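PDB 4W9R: uncharacterized protein from Capnocytophaga ochracea, which is of unknown function but has an alpha/beta hydrolase fold, related to the esterases, followed by a C-terminal run of helices. Local coordinates for residues V40-T45 against I120-A125; E48-M53 against Q223-A228; F127-Y132 against N142-L147; S146-A151 against K183-K188; M175-V180 against Y207-F212. One frame throughout, in Å; residues are numbered along the deposited sequence.

Interaction 1 (V40-T45 against I120-A125); sequences VLNAET and IASEEA
Asn-42, two residues past the end of strand 35-40, reaches to the end of strand 116-122. Its CG is anti to its own carbonyl carbon, beside the backbone N, and this aims the amide at Ser-122. Asn-42 CB lies 3.8 Å from Ser-122 OG. CG comes closer to the same hydroxyl, with Asn-42 CG 3.2 Å from Ser-122 OG. At the tip, OD1 accepts a hydrogen bond from the backbone N of Ser-122 (Ser-122 N to Asn-42 OD1, 2.3 Å). The N-H points well at the oxygen, at 161°, but the donor stands above the amide plane. OD1 also touches the methyl of Ala-125. ND2 makes a weak bond to a water that is held more firmly by Ser-122 O and Ala-125 N.

The two strands run parallel, and Leu-41 N bonds to Ile-120 O (3.2 Å) nearly along the C=O axis. The sharp turn from strand into helix at Glu-123, with phi 57° and psi -130°, is consistent with the nucleophile elbow of alpha/beta hydrolases, here with a glutamate at the turn.

Ser-122 OG donates to Glu-123 OE1 (2.6 Å) and accepts a hydrogen bond from a second water, which also bonds Thr-45 OG1. An alanine here would probably leave the Glu-123 carboxylate less firmly placed and loosen this water bridge. Glu-123 OE2 turns to Lys-221, in a salt bridge, and to Asn-148. Nearer the strand, Leu-41 CD1 packs on Ala-121 CB at 3.8 Å.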
# COMPACT_ATOMS: atom_id res chain seq x y z
N VAL B 40 15.94 0.92 -1.11
CA VAL B 40 15.04 2.06 -1.23
C VAL B 40 15.78 3.39 -1.06
O VAL B 40 16.30 3.68 0.02
CB VAL B 40 13.91 1.98 -0.18
CG1 VAL B 40 12.95 3.14 -0.36
CG2 VAL B 40 13.18 0.66 -0.30
N LEU B 41 15.83 4.18 -2.13
CA LEU B 41 16.58 5.43 -2.13
C LEU B 41 15.84 6.58 -1.45
O LEU B 41 16.45 7.53 -0.96
CB LEU B 41 16.91 5.82 -3.57
CG LEU B 41 17.56 4.71 -4.40
CD1 LEU B 41 17.87 5.21 -5.81
CD2 LEU B 41 18.82 4.21 -3.72
N ASN B 42 14.52 6.49 -1.46
CA ASN B 42 13.60 7.52 -0.97
C ASN B 42 13.17 7.33 0.48
O ASN B 42 12.24 7.99 0.94
CB ASN B 42 12.39 7.61 -1.89
CG ASN B 42 12.73 8.31 -3.20
OD1 ASN B 42 12.73 7.70 -4.26
ND2 ASN B 42 13.04 9.60 -3.11
N ALA B 43 13.83 6.42 1.18
CA ALA B 43 13.31 5.73 2.36
C ALA B 43 12.66 6.60 3.44
O ALA B 43 11.83 6.09 4.20
CB ALA B 43 14.43 4.92 2.99
N GLU B 44 13.02 7.87 3.55
CA GLU B 44 12.35 8.75 4.52
C GLU B 44 10.82 8.71 4.35
O GLU B 44 10.08 8.90 5.31
CB GLU B 44 12.86 10.19 4.40
CG GLU B 44 12.50 10.90 3.10
CD GLU B 44 13.44 10.56 1.95
OE1 GLU B 44 14.41 9.80 2.18
OE2 GLU B 44 13.21 11.06 0.83
N THR B 45 10.37 8.43 3.13
CA THR B 45 8.95 8.24 2.83
C THR B 45 8.64 6.77 2.52
O THR B 45 7.83 6.14 3.20
CB THR B 45 8.48 9.13 1.67
OG1 THR B 45 9.36 8.95 0.54
CG2 THR B 45 8.49 10.59 2.08
N ILE B 120 14.01 0.42 -5.45
CA ILE B 120 12.77 1.19 -5.52
C ILE B 120 13.05 2.65 -5.24
O ILE B 120 13.70 2.99 -4.25
CB ILE B 120 11.72 0.67 -4.52
CG1 ILE B 120 11.42 -0.81 -4.78
CG2 ILE B 120 10.44 1.49 -4.62
CD1 ILE B 120 10.39 -1.39 -3.83
N ALA B 121 12.57 3.53 -6.12
CA ALA B 121 12.79 4.96 -5.96
C ALA B 121 11.65 5.77 -6.56
O ALA B 121 10.89 5.27 -7.39
CB ALA B 121 14.12 5.35 -6.59
N SER B 122 11.55 7.03 -6.14
CA SER B 122 10.51 7.91 -6.65
C SER B 122 11.07 9.28 -7.03
O SER B 122 12.16 9.66 -6.60
CB SER B 122 9.39 8.08 -5.62
OG SER B 122 9.85 8.75 -4.46
N GLU B 123 10.31 10.02 -7.85
CA GLU B 123 10.70 11.35 -8.31
C GLU B 123 12.05 11.35 -9.02
O GLU B 123 12.27 10.54 -9.92
CB GLU B 123 10.71 12.34 -7.14
CG GLU B 123 9.32 12.76 -6.66
CD GLU B 123 8.63 11.69 -5.83
OE1 GLU B 123 9.22 11.25 -4.81
OE2 GLU B 123 7.50 11.29 -6.19
N GLU B 124 12.94 12.25 -8.62
CA GLU B 124 14.25 12.35 -9.26
C GLU B 124 15.05 11.06 -9.12
O GLU B 124 15.65 10.59 -10.08
CB GLU B 124 15.05 13.52 -8.67
CG GLU B 124 14.51 14.90 -9.04
CD GLU B 124 13.34 15.33 -8.17
OE1 GLU B 124 13.05 14.63 -7.18
OE2 GLU B 124 12.73 16.37 -8.48
N ALA B 125 15.04 10.49 -7.92
CA ALA B 125 15.72 9.22 -7.68
C ALA B 125 15.09 8.10 -8.50
O ALA B 125 15.77 7.17 -8.92
CB ALA B 125 15.69 8.88 -6.20
O HOH W 1 13.98 11.74 -5.64
O HOH W 2 8.10 8.99 -2.04

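Interaction 2 (E48-M53 against Q223-A228); sequences EPVVSM and QGIAQA
Met-53, a selenomethionine, turns CG anti to its carbonyl carbon (chi1 -71°), and its chain is extended from there on. This carries SE across to the helix 217-232. On that helix Ile-225 sets CG1 anti to its carbonyl carbon (chi1 -58°), which leaves CG2 anti to the backbone N. Met-53 meets CG2 of Ile-225, and Val-50 meets both CG2 and CD1.

CG2 meets the selenium, with Met-53 SE 3.8 Å from Ile-225 CG2. Ile-225 CD1 lies 3.8 Å from Val-50 CG2. Val-50 CG2 also lies 4.1 Å from Ile-225 CG2, so it rests on both arms of the isoleucine. Val-50 and Met-53 each cross Ile-225 at about a right angle. Pro-49 CB touches the end of the isoleucine more loosely, 4.4 Å from Ile-225 CD1. The selenium extends past Ile-225 to the next residue, where Met-53 SE is 4.0 Å from Ala-226 CB. The contact is apolar throughout and all five touching residues are buried.

The short helix axes approach to 10.3 Å and run in similar directions, with a crossing angle of -34°. Beneath them, Ile-225 also rests on Leu-147 of strand 143-149. Met-53 packs against Met-53 of the second subunit, so the contact borders the dimer interface. The helices 43-59 and 217-232 follow the strands 35-40 and 205-213. Such a pair, side by side on one face of the central sheet, is typical of the alpha/beta hydrolase fold.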
# COMPACT_ATOMS: atom_id res chain seq x y z
N GLU B 48 8.85 2.50 5.03
CA GLU B 48 7.84 1.80 5.81
C GLU B 48 6.73 1.17 4.95
O GLU B 48 6.30 0.05 5.24
CB GLU B 48 7.23 2.73 6.86
CG GLU B 48 8.21 3.16 7.94
CD GLU B 48 7.54 3.92 9.06
OE1 GLU B 48 6.29 3.91 9.12
OE2 GLU B 48 8.26 4.52 9.89
N PRO B 49 6.24 1.88 3.91
CA PRO B 49 5.29 1.19 3.04
C PRO B 49 5.88 -0.04 2.35
O PRO B 49 5.19 -1.05 2.22
CB PRO B 49 4.92 2.26 2.01
CG PRO B 49 5.08 3.53 2.74
CD PRO B 49 6.29 3.32 3.62
N VAL B 50 7.13 0.04 1.91
CA VAL B 50 7.79 -1.11 1.27
C VAL B 50 7.95 -2.27 2.25
O VAL B 50 7.60 -3.41 1.93
CB VAL B 50 9.17 -0.73 0.69
CG1 VAL B 50 9.95 -1.98 0.30
CG2 VAL B 50 9.01 0.20 -0.51
N VAL B 51 8.47 -1.97 3.43
CA VAL B 51 8.68 -2.99 4.45
C VAL B 51 7.37 -3.65 4.87
O VAL B 51 7.29 -4.87 5.00
CB VAL B 51 9.38 -2.40 5.70
CG1 VAL B 51 9.43 -3.43 6.82
CG2 VAL B 51 10.78 -1.94 5.34
N SER B 52 6.33 -2.85 5.07
CA SER B 52 5.05 -3.38 5.50
C SER B 52 4.41 -4.28 4.43
O SER B 52 3.75 -5.26 4.75
CB SER B 52 4.08 -2.26 5.88
OG SER B 52 3.71 -1.51 4.73
N MSE B 53 4.62 -3.93 3.17
CA MSE B 53 4.01 -4.68 2.08
C MSE B 53 4.76 -5.98 1.76
O MSE B 53 4.14 -6.95 1.31
CB MSE B 53 3.90 -3.81 0.82
CG MSE B 53 2.85 -2.71 0.94
SE MSE B 53 2.55 -1.70 -0.71
CE MSE B 53 1.72 -0.10 0.05
N GLN B 223 0.20 2.33 -4.67
CA GLN B 223 -0.36 1.28 -5.50
C GLN B 223 0.71 0.71 -6.43
O GLN B 223 0.65 -0.46 -6.82
CB GLN B 223 -1.55 1.80 -6.30
CG GLN B 223 -2.69 2.30 -5.44
CD GLN B 223 -3.84 2.85 -6.26
OE1 GLN B 223 -4.45 2.13 -7.06
NE2 GLN B 223 -4.15 4.12 -6.07
N GLY B 224 1.68 1.54 -6.79
CA GLY B 224 2.78 1.12 -7.63
C GLY B 224 3.64 0.06 -6.96
O GLY B 224 4.02 -0.93 -7.58
N ILE B 225 3.94 0.28 -5.68
CA ILE B 225 4.71 -0.68 -4.90
C ILE B 225 3.97 -2.01 -4.79
O ILE B 225 4.56 -3.07 -4.96
CB ILE B 225 5.00 -0.15 -3.48
CG1 ILE B 225 5.77 1.17 -3.56
CG2 ILE B 225 5.79 -1.17 -2.68
CD1 ILE B 225 6.01 1.81 -2.21
N ALA B 226 2.68 -1.93 -4.50
CA ALA B 226 1.85 -3.12 -4.35
C ALA B 226 1.83 -3.95 -5.63
O ALA B 226 1.99 -5.17 -5.59
CB ALA B 226 0.43 -2.73 -3.95
N GLN B 227 1.64 -3.28 -6.76
CA GLN B 227 1.61 -3.96 -8.05
C GLN B 227 2.97 -4.54 -8.43
O GLN B 227 3.06 -5.68 -8.87
CB GLN B 227 1.13 -3.00 -9.14
CG GLN B 227 -0.34 -2.63 -9.04
CD GLN B 227 -0.80 -1.77 -10.20
OE1 GLN B 227 -0.04 -1.49 -11.13
NE2 GLN B 227 -2.06 -1.35 -10.15
N ALA B 228 4.02 -3.74 -8.25
CA ALA B 228 5.36 -4.14 -8.64
C ALA B 228 5.82 -5.40 -7.90
O ALA B 228 6.31 -6.35 -8.51
CB ALA B 228 6.35 -3.01 -8.41

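Interaction 3 (F127-Y132 against N142-L147); sequences FLANYY and NMIVSL
Strand 143-149 presents alternate residues to the segment 127-132. Ile-144 comes first and carries most of the packing. Its CG1 is anti to the carbonyl carbon and its CG2 anti to the backbone N, so both branches spread over the backbone of Ala-129. Ile-144 CD1 lies 3.7 Å from Ala-129 O, and Ile-144 CG2 lies 3.8 Å from the same oxygen. CG2 also meets the methyl of Ala-129, with Ile-144 CG2 to Ala-129 CB at 4.3 Å. Ile-144 CD1 touches the start of the tyrosine side chain, 4.3 Å from Tyr-132 CB.

Val-145 points away, and the next inward residue is Ser-146. Its CB packs against the amide of Asn-130, with Asn-130 OD1 3.9 Å from Ser-146 CB. The polar ends are joined by a water. It accepts from Asn-130 ND2 (2.6 Å) and donates to Ser-146 OG (2.9 Å). Ser-146 OG also bonds Gly-126 O, and Asn-130 OD1 bonds the hydroxyl of Tyr-173, so both groups are held from more than one side. Leu-147 again points away.

The contact lies within the beta-alpha-beta unit of strand 116-122, helix 123-128 and strand 143-149. Val-145 and Leu-147 face helix 217-232 across the sheet, while Tyr-132 turns its ring to helix 91-110.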
# COMPACT_ATOMS: atom_id res chain seq x y z
N PHE B 127 13.94 8.36 -11.50
CA PHE B 127 14.51 8.44 -12.83
C PHE B 127 15.98 8.03 -12.82
O PHE B 127 16.48 7.43 -13.76
CB PHE B 127 14.36 9.84 -13.41
CG PHE B 127 14.89 9.98 -14.81
CD1 PHE B 127 14.25 9.36 -15.87
CD2 PHE B 127 16.03 10.72 -15.06
CE1 PHE B 127 14.74 9.48 -17.16
CE2 PHE B 127 16.52 10.84 -16.35
CZ PHE B 127 15.88 10.22 -17.40
N LEU B 128 16.67 8.38 -11.73
CA LEU B 128 18.07 8.01 -11.55
C LEU B 128 18.25 6.50 -11.56
O LEU B 128 19.25 5.98 -12.06
CB LEU B 128 18.62 8.60 -10.25
CG LEU B 128 20.02 8.17 -9.83
CD1 LEU B 128 21.05 8.68 -10.82
CD2 LEU B 128 20.34 8.65 -8.42
N ALA B 129 17.27 5.79 -11.00
CA ALA B 129 17.33 4.34 -10.87
C ALA B 129 17.33 3.65 -12.23
O ALA B 129 17.80 2.52 -12.35
CB ALA B 129 16.18 3.84 -10.02
N ASN B 130 16.80 4.32 -13.25
CA ASN B 130 16.76 3.76 -14.59
C ASN B 130 18.15 3.47 -15.14
O ASN B 130 18.34 2.53 -15.91
CB ASN B 130 16.03 4.71 -15.55
CG ASN B 130 14.56 4.84 -15.24
OD1 ASN B 130 13.93 3.91 -14.74
ND2 ASN B 130 13.99 6.00 -15.55
N TYR B 131 19.12 4.28 -14.73
CA TYR B 131 20.46 4.23 -15.30
C TYR B 131 21.26 3.00 -14.88
O TYR B 131 22.35 2.77 -15.40
CB TYR B 131 21.22 5.51 -14.95
CG TYR B 131 20.78 6.69 -15.78
CD1 TYR B 131 19.64 7.41 -15.45
CD2 TYR B 131 21.49 7.07 -16.91
CE1 TYR B 131 19.22 8.49 -16.21
CE2 TYR B 131 21.08 8.15 -17.68
CZ TYR B 131 19.95 8.85 -17.32
OH TYR B 131 19.55 9.92 -18.09
N TYR B 132 20.71 2.21 -13.96
CA TYR B 132 21.34 0.95 -13.59
C TYR B 132 21.20 -0.08 -14.72
O TYR B 132 21.91 -1.09 -14.73
CB TYR B 132 20.76 0.42 -12.29
CG TYR B 132 21.16 1.25 -11.09
CD1 TYR B 132 22.46 1.23 -10.62
CD2 TYR B 132 20.23 2.05 -10.43
CE1 TYR B 132 22.84 1.99 -9.53
CE2 TYR B 132 20.60 2.81 -9.33
CZ TYR B 132 21.91 2.77 -8.89
OH TYR B 132 22.29 3.52 -7.80
N ASN B 142 18.33 -6.47 -10.65
CA ASN B 142 17.51 -7.23 -11.58
C ASN B 142 16.07 -6.75 -11.55
O ASN B 142 15.24 -7.14 -12.37
CB ASN B 142 17.57 -8.72 -11.26
CG ASN B 142 18.98 -9.19 -10.97
OD1 ASN B 142 19.31 -9.54 -9.84
ND2 ASN B 142 19.83 -9.18 -11.99
N MSE B 143 15.79 -5.88 -10.58
CA MSE B 143 14.46 -5.32 -10.40
C MSE B 143 14.54 -3.81 -10.23
O MSE B 143 15.21 -3.31 -9.32
CB MSE B 143 13.76 -5.95 -9.19
CG MSE B 143 12.33 -5.47 -8.98
SE MSE B 143 11.60 -6.02 -7.25
CE MSE B 143 12.37 -4.64 -6.11
N ILE B 144 13.88 -3.08 -11.11
CA ILE B 144 13.86 -1.62 -11.04
C ILE B 144 12.43 -1.10 -10.99
O ILE B 144 11.65 -1.33 -11.92
CB ILE B 144 14.60 -0.99 -12.23
CG1 ILE B 144 16.05 -1.47 -12.27
CG2 ILE B 144 14.55 0.53 -12.14
CD1 ILE B 144 16.85 -0.91 -13.42
N VAL B 145 12.09 -0.43 -9.90
CA VAL B 145 10.77 0.16 -9.76
C VAL B 145 10.86 1.68 -9.71
O VAL B 145 11.37 2.25 -8.74
CB VAL B 145 10.06 -0.36 -8.49
CG1 VAL B 145 8.67 0.25 -8.38
CG2 VAL B 145 9.98 -1.88 -8.51
N SER B 146 10.38 2.32 -10.76
CA SER B 146 10.43 3.78 -10.86
C SER B 146 9.04 4.37 -10.65
O SER B 146 8.16 4.23 -11.50
CB SER B 146 11.00 4.19 -12.22
OG SER B 146 11.09 5.59 -12.34
N LEU B 147 8.86 5.06 -9.53
CA LEU B 147 7.55 5.58 -9.16
C LEU B 147 7.49 7.09 -9.31
O LEU B 147 8.20 7.81 -8.62
CB LEU B 147 7.21 5.18 -7.72
CG LEU B 147 7.26 3.68 -7.43
CD1 LEU B 147 7.09 3.44 -5.94
CD2 LEU B 147 6.18 2.96 -8.23
O HOH W 3 11.38 6.11 -15.22

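Interaction 4 (S146-A151 against K183-K188); sequences SLNPVA and KVVYDK
Val-185 and Asn-148 meet at about a right angle, while Val-150 and Lys-188 lie side by side and point the same way. Val-185 CG1, anti to its backbone N, is directed at the corner at Asn-148, near the end of strand 143-149. Val-185 CG1 lies 3.7 Å from Pro-149 O and 4.0 Å from Asn-148 OD1. Asn-148 OD1 takes its hydrogen bond from Asn-182 ND2. Val-185 CG1 also lies 4.2 Å from Val-150 CG2.

The bend lies at the C-terminal end of a parallel strand, the edge of the sheet where alpha/beta hydrolases carry their active-site loops. It packs on the first turn of helix 183-196, which leads from strand 171-180 to strand 205-213. A water joins the two backbones. It donates to Pro-149 O (2.8 Å) and Val-185 O (2.7 Å) and accepts from Ala-151 N (2.9 Å).

Lys-188 bends at chi3 (-62°), which turns its end back over the bend. Lys-188 NZ reaches 3.9 Å from Val-150 CG1, and Lys-188 CD lies 4.2 Å from Ala-151 O. An alanine in place of Lys-188 lacks the long chain, and would probably leave Val-150 and Ala-151 less covered on this side.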
# COMPACT_ATOMS: atom_id res chain seq x y z
N SER B 146 10.38 2.32 -10.76
CA SER B 146 10.43 3.78 -10.86
C SER B 146 9.04 4.37 -10.65
O SER B 146 8.16 4.23 -11.50
CB SER B 146 11.00 4.19 -12.22
OG SER B 146 11.09 5.59 -12.34
N LEU B 147 8.86 5.06 -9.53
CA LEU B 147 7.55 5.58 -9.16
C LEU B 147 7.49 7.09 -9.31
O LEU B 147 8.20 7.81 -8.62
CB LEU B 147 7.21 5.18 -7.72
CG LEU B 147 7.26 3.68 -7.43
CD1 LEU B 147 7.09 3.44 -5.94
CD2 LEU B 147 6.18 2.96 -8.23
N ASN B 148 6.61 7.56 -10.19
CA ASN B 148 6.49 8.99 -10.48
C ASN B 148 7.84 9.64 -10.77
O ASN B 148 8.25 10.56 -10.07
CB ASN B 148 5.80 9.71 -9.32
CG ASN B 148 5.53 11.18 -9.62
OD1 ASN B 148 5.04 11.52 -10.70
ND2 ASN B 148 5.88 12.05 -8.69
N PRO B 149 8.56 9.15 -11.79
CA PRO B 149 9.88 9.73 -12.03
C PRO B 149 9.80 11.13 -12.62
O PRO B 149 8.84 11.43 -13.34
CB PRO B 149 10.51 8.76 -13.02
CG PRO B 149 9.35 8.24 -13.80
CD PRO B 149 8.21 8.14 -12.81
N VAL B 150 10.78 11.98 -12.32
CA VAL B 150 10.93 13.22 -13.07
C VAL B 150 11.94 12.91 -14.16
O VAL B 150 13.13 12.77 -13.89
CB VAL B 150 11.44 14.36 -12.17
CG1 VAL B 150 11.54 15.65 -12.97
CG2 VAL B 150 10.54 14.53 -10.96
N ALA B 151 11.47 12.85 -15.40
CA ALA B 151 12.30 12.27 -16.45
C ALA B 151 12.90 13.27 -17.42
O ALA B 151 12.61 14.47 -17.39
CB ALA B 151 11.49 11.23 -17.22
N LYS B 183 0.90 17.76 -13.82
CA LYS B 183 0.85 17.84 -15.28
C LYS B 183 2.19 18.03 -16.00
O LYS B 183 2.47 17.35 -16.98
CB LYS B 183 -0.09 18.95 -15.72
CG LYS B 183 -0.32 18.99 -17.23
CD LYS B 183 -1.30 20.08 -17.63
CE LYS B 183 -1.60 20.01 -19.12
NZ LYS B 183 -0.35 20.09 -19.93
N VAL B 184 3.03 18.94 -15.50
CA VAL B 184 4.34 19.15 -16.10
C VAL B 184 5.19 17.88 -16.02
O VAL B 184 5.74 17.42 -17.02
CB VAL B 184 5.09 20.31 -15.42
CG1 VAL B 184 6.56 20.33 -15.85
CG2 VAL B 184 4.42 21.64 -15.74
N VAL B 185 5.29 17.32 -14.81
CA VAL B 185 6.03 16.09 -14.58
C VAL B 185 5.41 14.91 -15.31
O VAL B 185 6.11 14.09 -15.92
CB VAL B 185 6.10 15.77 -13.07
CG1 VAL B 185 6.75 14.41 -12.84
CG2 VAL B 185 6.85 16.86 -12.33
N TYR B 186 4.08 14.82 -15.26
CA TYR B 186 3.35 13.73 -15.88
C TYR B 186 3.59 13.64 -17.38
O TYR B 186 3.82 12.56 -17.92
CB TYR B 186 1.85 13.88 -15.59
CG TYR B 186 0.98 12.88 -16.32
CD1 TYR B 186 0.86 11.57 -15.87
CD2 TYR B 186 0.26 13.25 -17.45
CE1 TYR B 186 0.05 10.66 -16.53
CE2 TYR B 186 -0.55 12.35 -18.12
CZ TYR B 186 -0.65 11.06 -17.65
OH TYR B 186 -1.45 10.16 -18.31
N ASP B 187 3.54 14.79 -18.05
CA ASP B 187 3.73 14.83 -19.50
C ASP B 187 5.13 14.36 -19.89
O ASP B 187 5.30 13.61 -20.84
CB ASP B 187 3.48 16.24 -20.04
CG ASP B 187 2.01 16.61 -20.04
OD1 ASP B 187 1.17 15.69 -20.10
OD2 ASP B 187 1.70 17.81 -19.99
N LYS B 188 6.14 14.82 -19.14
CA LYS B 188 7.51 14.42 -19.41
C LYS B 188 7.70 12.92 -19.21
O LYS B 188 8.46 12.28 -19.93
CB LYS B 188 8.48 15.20 -18.52
CG LYS B 188 8.56 16.69 -18.84
CD LYS B 188 9.73 17.37 -18.15
CE LYS B 188 9.62 17.28 -16.64
NZ LYS B 188 10.76 17.95 -15.96
O HOH W 4 8.61 13.08 -15.54

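Interaction 5 (M175-V180 against Y207-F212); sequences MATADV and YHFVDF
Four backbone hydrogen bonds tie strand 175-180 to strand 207-212. This is a parallel pair within a beta-alpha-beta unit, and strand 205-213 is the outermost strand on this side of the sheet within the chain. Met-175 N donates to His-208 O (2.8 Å), and Val-210 N donates back to Met-175 O (2.8 Å). Further along, Thr-177 N bonds Val-210 O at a longer 3.3 Å. Phe-212 N then bonds Thr-177 O (2.8 Å). Each donor sits nearly along the axis of the C=O that it meets.

On the face carrying Met-175, Thr-177 and Phe-209, the selenomethionine chain is extended and lies beside the phenylalanine. Met-175 CG is 3.8 Å from Phe-209 CD1. The selenium makes an oblique Met-aromatic contact, with Met-175 SE 5.1 Å from the centroid of the Phe-209 ring. The Thr-177 side chain crosses Phe-209 obliquely, with Thr-177 CG2 3.8 Å from Phe-209 CE1.

The opposite face holds Ala-176, Ala-178, Val-210 and Phe-212. Helix 217-232 covers it, with Ala-220 touching both Ala-178 and Phe-212. Val-210 CG1 lies over one face of the Phe-212 ring, toward the rim. At the edge of that ring, in its plane, Ala-176 CB meets Phe-212 CE1 at 3.6 Å.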
# COMPACT_ATOMS: atom_id res chain seq x y z
N MSE B 175 7.38 1.00 -14.14
CA MSE B 175 7.28 2.45 -14.05
C MSE B 175 5.83 2.89 -13.89
O MSE B 175 4.94 2.40 -14.60
CB MSE B 175 7.90 3.12 -15.28
CG MSE B 175 7.62 4.61 -15.37
SE MSE B 175 8.46 5.43 -16.92
CE MSE B 175 7.63 7.19 -16.82
N ALA B 176 5.58 3.80 -12.96
CA ALA B 176 4.24 4.31 -12.72
C ALA B 176 4.23 5.83 -12.66
O ALA B 176 5.19 6.45 -12.19
CB ALA B 176 3.67 3.72 -11.44
N THR B 177 3.15 6.43 -13.14
CA THR B 177 2.98 7.88 -13.07
C THR B 177 1.52 8.25 -12.85
O THR B 177 0.62 7.45 -13.11
CB THR B 177 3.51 8.57 -14.34
OG1 THR B 177 3.36 9.99 -14.21
CG2 THR B 177 2.76 8.09 -15.57
N ALA B 178 1.28 9.46 -12.37
CA ALA B 178 -0.06 9.95 -12.10
C ALA B 178 -0.18 11.39 -12.57
O ALA B 178 0.77 12.16 -12.47
CB ALA B 178 -0.38 9.85 -10.61
N ASP B 179 -1.33 11.75 -13.14
CA ASP B 179 -1.50 13.07 -13.73
C ASP B 179 -2.09 14.17 -12.84
O ASP B 179 -2.06 15.34 -13.22
CB ASP B 179 -2.36 12.96 -15.00
CG ASP B 179 -3.78 12.51 -14.70
OD1 ASP B 179 -3.97 11.76 -13.73
OD2 ASP B 179 -4.69 12.92 -15.45
N VAL B 180 -2.60 13.83 -11.66
CA VAL B 180 -3.35 14.85 -10.91
C VAL B 180 -2.41 15.80 -10.17
O VAL B 180 -1.65 15.41 -9.28
CB VAL B 180 -4.32 14.22 -9.90
CG1 VAL B 180 -4.94 15.30 -9.02
CG2 VAL B 180 -5.40 13.44 -10.62
N TYR B 207 8.61 -6.02 -18.79
CA TYR B 207 8.38 -4.58 -18.75
C TYR B 207 6.95 -4.23 -18.35
O TYR B 207 5.99 -4.76 -18.93
CB TYR B 207 8.71 -3.96 -20.11
CG TYR B 207 8.51 -2.47 -20.20
CD1 TYR B 207 7.26 -1.93 -20.50
CD2 TYR B 207 9.56 -1.59 -20.00
CE1 TYR B 207 7.07 -0.57 -20.59
CE2 TYR B 207 9.38 -0.22 -20.08
CZ TYR B 207 8.13 0.28 -20.38
OH TYR B 207 7.94 1.64 -20.47
N HIS B 208 6.81 -3.34 -17.38
CA HIS B 208 5.49 -2.88 -16.96
C HIS B 208 5.45 -1.36 -16.79
O HIS B 208 6.22 -0.79 -16.02
CB HIS B 208 5.08 -3.55 -15.65
CG HIS B 208 4.87 -5.03 -15.77
ND1 HIS B 208 3.76 -5.58 -16.36
CD2 HIS B 208 5.63 -6.07 -15.36
CE1 HIS B 208 3.84 -6.89 -16.32
NE2 HIS B 208 4.97 -7.22 -15.72
N PHE B 209 4.55 -0.72 -17.52
CA PHE B 209 4.29 0.71 -17.32
C PHE B 209 2.82 0.94 -17.01
O PHE B 209 1.95 0.69 -17.85
CB PHE B 209 4.70 1.52 -18.55
CG PHE B 209 4.19 2.93 -18.53
CD1 PHE B 209 4.65 3.83 -17.58
CD2 PHE B 209 3.25 3.36 -19.45
CE1 PHE B 209 4.18 5.13 -17.56
CE2 PHE B 209 2.77 4.66 -19.43
CZ PHE B 209 3.24 5.55 -18.48
N VAL B 210 2.55 1.44 -15.81
CA VAL B 210 1.18 1.68 -15.38
C VAL B 210 0.91 3.18 -15.26
O VAL B 210 1.55 3.87 -14.47
CB VAL B 210 0.87 0.99 -14.04
CG1 VAL B 210 -0.56 1.27 -13.62
CG2 VAL B 210 1.12 -0.50 -14.15
N ASP B 211 -0.03 3.67 -16.05
CA ASP B 211 -0.43 5.06 -16.00
C ASP B 211 -1.67 5.22 -15.12
O ASP B 211 -2.75 4.74 -15.47
CB ASP B 211 -0.70 5.60 -17.41
CG ASP B 211 -1.20 7.03 -17.41
OD1 ASP B 211 -0.93 7.76 -16.43
OD2 ASP B 211 -1.86 7.43 -18.39
N PHE B 212 -1.51 5.90 -13.99
CA PHE B 212 -2.65 6.12 -13.11
C PHE B 212 -3.29 7.45 -13.48
O PHE B 212 -2.73 8.51 -13.23
CB PHE B 212 -2.22 6.14 -11.64
CG PHE B 212 -1.69 4.83 -11.14
CD1 PHE B 212 -0.35 4.51 -11.26
CD2 PHE B 212 -2.54 3.92 -10.52
CE1 PHE B 212 0.14 3.31 -10.79
CE2 PHE B 212 -2.05 2.71 -10.05
CZ PHE B 212 -0.71 2.41 -10.18

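Interactions 1, 3 and 5 lie along one sheet. Strand 143-149 joins interactions 1 and 3 through a probable hydrogen bond from Leu-147 N to Ala-121 O (3.0 Å). It joins interactions 3 and 5 through a probable hydrogen bond from Ala-176 N to Ser-146 O (3.0 Å). Interaction 2 covers the sheet from one side, with Val-50 CG2 3.9 Å from Ile-120 CD1. Interaction 4 lies about 9 Å from interaction 5, centre to centre, and Tyr-186 OH probably hydrogen-bonds Asp-211 OD2 between them (2.8 Å). Interaction 1, which holds the elbow-like turn, has its centre about 14 Å from that of interaction 4, and Glu-124 OE2 touches Val-150 CG2.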